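Local coordinates for protein putative metallopeptidase (Shewanella baltica OS155, PDB 3IEH) that probably acts as a zinc-dependent metallocarboxypeptidase of the M14 family, hydrolysing peptide or possibly ester bonds, at residues C169-L174 and D254-A259. Residues are numbered along the deposited sequence; the frame is centred on the assembly and turned at random.
Sequences CHEDVL and DQRVLA. With ZN (zinc ion), chain B.
A single buried ion pair, E171 with R256, makes the whole contact. R256 grips the carboxylate side-on with two nitrogens. Its NE gives a hydrogen bond to OE2 of E171 at 2.8 Å. Its NH2 gives a nearly straight one to OE1 of E171, 3.0 Å long. Both oxygens are met on their syn sides and lie near the guanidinium plane, although the two flat groups are turned 33° apart. The arginine chain bends at its second and third torsions (chi3 50°), which brings the edge of its head round to the acid. CB of R256 also lies 3.4 Å from OE2 of E171. The pair ties helix 253-271 to strand 165-172, an inner strand of the mixed eight-stranded sheet of the M14 carboxypeptidase fold. On the same strand, H170 binds zinc through ND1 at 2.5 Å; H76, E79 and a water are further ligands. The backbone N of E171 bonds to OE1 of E79, a second-shell bond that probably helps to position this metal ligand. Each acid oxygen has a further hydrogen-bond partner, the backbone N of A81 for OE1 and OG1 of T247 for OE2, while NH1 of R256 bonds to the carbonyl oxygen of Q251. With an alanine in place of R256, the buried E171 carboxylate would probably lose its positive mate, and the Q251 carbonyl oxygen the donor it has in NH1.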
ATOM      1  N   CYS A 169      -0.320   0.030  -1.999  1.00 18.52           N
ATOM      2  CA  CYS A 169       0.425  -0.415  -3.178  1.00 18.41           C
ATOM      3  C   CYS A 169       0.679  -1.918  -3.221  1.00 20.88           C
ATOM      4  O   CYS A 169       1.523  -2.448  -2.480  1.00 23.12           O
ATOM      5  CB  CYS A 169       1.712   0.360  -3.252  1.00 19.79           C
ATOM      6  SG  CYS A 169       1.322   2.124  -3.478  1.00 27.28           S
ATOM      7  N   HIS A 170      -0.067  -2.599  -4.090  1.00 17.74           N
ATOM      8  CA  HIS A 170      -0.005  -4.041  -4.209  1.00 17.25           C
ATOM      9  C   HIS A 170       0.577  -4.425  -5.540  1.00 17.96           C
ATOM     10  O   HIS A 170       0.843  -3.567  -6.403  1.00 17.82           O
ATOM     11  CB  HIS A 170      -1.400  -4.629  -4.066  1.00 17.86           C
ATOM     12  CG  HIS A 170      -1.929  -4.571  -2.665  1.00 19.61           C
ATOM     13  ND1 HIS A 170      -2.025  -5.680  -1.863  1.00 28.94           N
ATOM     14  CD2 HIS A 170      -2.332  -3.529  -1.907  1.00 30.23           C
ATOM     15  CE1 HIS A 170      -2.509  -5.335  -0.687  1.00 24.47           C
ATOM     16  NE2 HIS A 170      -2.704  -4.035  -0.687  1.00 24.81           N
ATOM     17  N   GLU A 171       0.844  -5.714  -5.677  1.00 16.99           N
ATOM     18  CA  GLU A 171       1.288  -6.273  -6.943  1.00 16.20           C
ATOM     19  C   GLU A 171       0.537  -7.562  -7.220  1.00 15.32           C
ATOM     20  O   GLU A 171       0.060  -8.201  -6.312  1.00 15.57           O
ATOM     21  CB  GLU A 171       2.772  -6.551  -6.937  1.00 16.48           C
ATOM     22  CG  GLU A 171       3.653  -5.383  -6.664  1.00 13.66           C
ATOM     23  CD  GLU A 171       4.998  -5.568  -7.334  1.00 14.94           C
ATOM     24  OE1 GLU A 171       5.875  -6.160  -6.705  1.00 16.88           O
ATOM     25  OE2 GLU A 171       5.168  -5.215  -8.524  1.00 20.67           O
ATOM     26  N   ASP A 172       0.430  -7.926  -8.489  1.00 18.39           N
ATOM     27  CA  ASP A 172      -0.264  -9.145  -8.898  1.00 19.09           C
ATOM     28  C   ASP A 172       0.756 -10.040  -9.622  1.00 19.20           C
ATOM     29  O   ASP A 172       1.146  -9.752 -10.756  1.00 16.95           O
ATOM     30  CB  ASP A 172      -1.467  -8.760  -9.785  1.00 18.78           C
ATOM     31  CG  ASP A 172      -2.322  -9.960 -10.239  1.00 21.77           C
ATOM     32  OD1 ASP A 172      -1.947 -11.148 -10.078  1.00 21.40           O
ATOM     33  OD2 ASP A 172      -3.389  -9.691 -10.806  1.00 20.12           O
ATOM     34  N   VAL A 173       1.169 -11.122  -8.952  1.00 20.03           N
ATOM     35  CA  VAL A 173       2.147 -12.094  -9.499  1.00 20.19           C
ATOM     36  C   VAL A 173       1.577 -12.950 -10.647  1.00 19.36           C
ATOM     37  O   VAL A 173       2.320 -13.575 -11.378  1.00 20.23           O
ATOM     38  CB  VAL A 173       2.748 -13.021  -8.382  1.00 21.53           C
ATOM     39  CG1 VAL A 173       1.684 -13.957  -7.753  1.00 12.59           C
ATOM     40  CG2 VAL A 173       3.864 -13.841  -8.932  1.00 25.68           C
ATOM     41  N   LEU A 174       0.262 -12.958 -10.819  1.00 19.61           N
ATOM     42  CA  LEU A 174      -0.343 -13.667 -11.917  1.00 19.64           C
ATOM     43  C   LEU A 174      -0.578 -12.779 -13.129  1.00 20.88           C
ATOM     44  O   LEU A 174      -1.143 -13.242 -14.118  1.00 20.82           O
ATOM     45  CB  LEU A 174      -1.664 -14.276 -11.475  1.00 20.21           C
ATOM     46  CG  LEU A 174      -1.520 -15.385 -10.422  1.00 29.07           C
ATOM     47  CD1 LEU A 174      -2.898 -15.922 -10.047  1.00 26.26           C
ATOM     48  CD2 LEU A 174      -0.601 -16.518 -10.902  1.00 25.90           C
ATOM     49  N   ASP A 254      12.546  -3.555 -11.332  1.00 15.75           N
ATOM     50  CA  ASP A 254      12.820  -2.111 -11.203  1.00 18.11           C
ATOM     51  C   ASP A 254      11.780  -1.213 -11.883  1.00 17.26           C
ATOM     52  O   ASP A 254      11.504  -0.102 -11.411  1.00 18.91           O
ATOM     53  CB  ASP A 254      14.245  -1.767 -11.631  1.00 18.00           C
ATOM     54  CG  ASP A 254      15.296  -2.348 -10.669  1.00 22.95           C
ATOM     55  OD1 ASP A 254      15.119  -2.325  -9.426  1.00 21.89           O
ATOM     56  OD2 ASP A 254      16.321  -2.822 -11.160  1.00 29.88           O
ATOM     57  N   GLN A 255      11.172  -1.699 -12.954  1.00 17.24           N
ATOM     58  CA  GLN A 255      10.065  -0.987 -13.580  1.00 19.04           C
ATOM     59  C   GLN A 255       8.891  -0.894 -12.616  1.00 18.70           C
ATOM     60  O   GLN A 255       8.191   0.136 -12.564  1.00 17.02           O
ATOM     61  CB  GLN A 255       9.616  -1.689 -14.857  1.00 19.92           C
ATOM     62  CG  GLN A 255      10.449  -1.320 -16.046  1.00 30.59           C
ATOM     63  CD  GLN A 255      10.153   0.101 -16.522  1.00 30.94           C
ATOM     64  OE1 GLN A 255       9.009   0.423 -16.888  1.00 37.85           O
ATOM     65  NE2 GLN A 255      11.179   0.943 -16.538  1.00 26.76           N
ATOM     66  N   ARG A 256       8.686  -1.968 -11.846  1.00 17.98           N
ATOM     67  CA  ARG A 256       7.603  -1.995 -10.860  1.00 18.29           C
ATOM     68  C   ARG A 256       7.907  -1.027  -9.717  1.00 16.76           C
ATOM     69  O   ARG A 256       7.040  -0.282  -9.292  1.00 14.53           O
ATOM     70  CB  ARG A 256       7.346  -3.435 -10.379  1.00 17.79           C
ATOM     71  CG  ARG A 256       6.714  -4.308 -11.475  1.00 22.05           C
ATOM     72  CD  ARG A 256       7.227  -5.744 -11.446  1.00 18.16           C
ATOM     73  NE  ARG A 256       7.150  -6.298 -10.106  1.00 18.27           N
ATOM     74  CZ  ARG A 256       7.799  -7.389  -9.701  1.00 15.80           C
ATOM     75  NH1 ARG A 256       8.567  -8.081 -10.525  1.00 22.61           N
ATOM     76  NH2 ARG A 256       7.671  -7.794  -8.452  1.00 20.80           N
ATOM     77  N   VAL A 257       9.159  -1.021  -9.255  1.00 18.01           N
ATOM     78  CA  VAL A 257       9.598  -0.088  -8.227  1.00 16.31           C
ATOM     79  C   VAL A 257       9.301   1.343  -8.685  1.00 17.26           C
ATOM     80  O   VAL A 257       8.714   2.133  -7.937  1.00 18.15           O
ATOM     81  CB  VAL A 257      11.112  -0.202  -7.949  1.00 17.41           C
ATOM     82  CG1 VAL A 257      11.559   0.908  -6.997  1.00 14.64           C
ATOM     83  CG2 VAL A 257      11.469  -1.564  -7.412  1.00  5.47           C
ATOM     84  N   LEU A 258       9.708   1.673  -9.909  1.00 17.70           N
ATOM     85  CA  LEU A 258       9.497   3.027 -10.472  1.00 16.87           C
ATOM     86  C   LEU A 258       8.033   3.341 -10.680  1.00 15.26           C
ATOM     87  O   LEU A 258       7.601   4.479 -10.442  1.00 16.53           O
ATOM     88  CB  LEU A 258      10.247   3.207 -11.795  1.00 16.52           C
ATOM     89  CG  LEU A 258      11.781   3.175 -11.666  1.00 21.39           C
ATOM     90  CD1 LEU A 258      12.413   3.301 -13.030  1.00 16.77           C
ATOM     91  CD2 LEU A 258      12.331   4.247 -10.735  1.00 13.79           C
ATOM     92  N   ALA A 259       7.267   2.344 -11.108  1.00 15.47           N
ATOM     93  CA  ALA A 259       5.795   2.510 -11.285  1.00 14.21           C
ATOM     94  C   ALA A 259       5.101   2.792  -9.954  1.00 12.48           C
ATOM     95  O   ALA A 259       4.198   3.623  -9.877  1.00 13.55           O
ATOM     96  CB  ALA A 259       5.169   1.254 -11.948  1.00 11.51           C
TER
HETATM   97 ZN    ZN B 276      -1.762  -7.964  -2.737  1.00 68.63          ZN
HETATM   98  O   HOH W   1      -3.443  -7.921  -4.315  1.00 35.82           O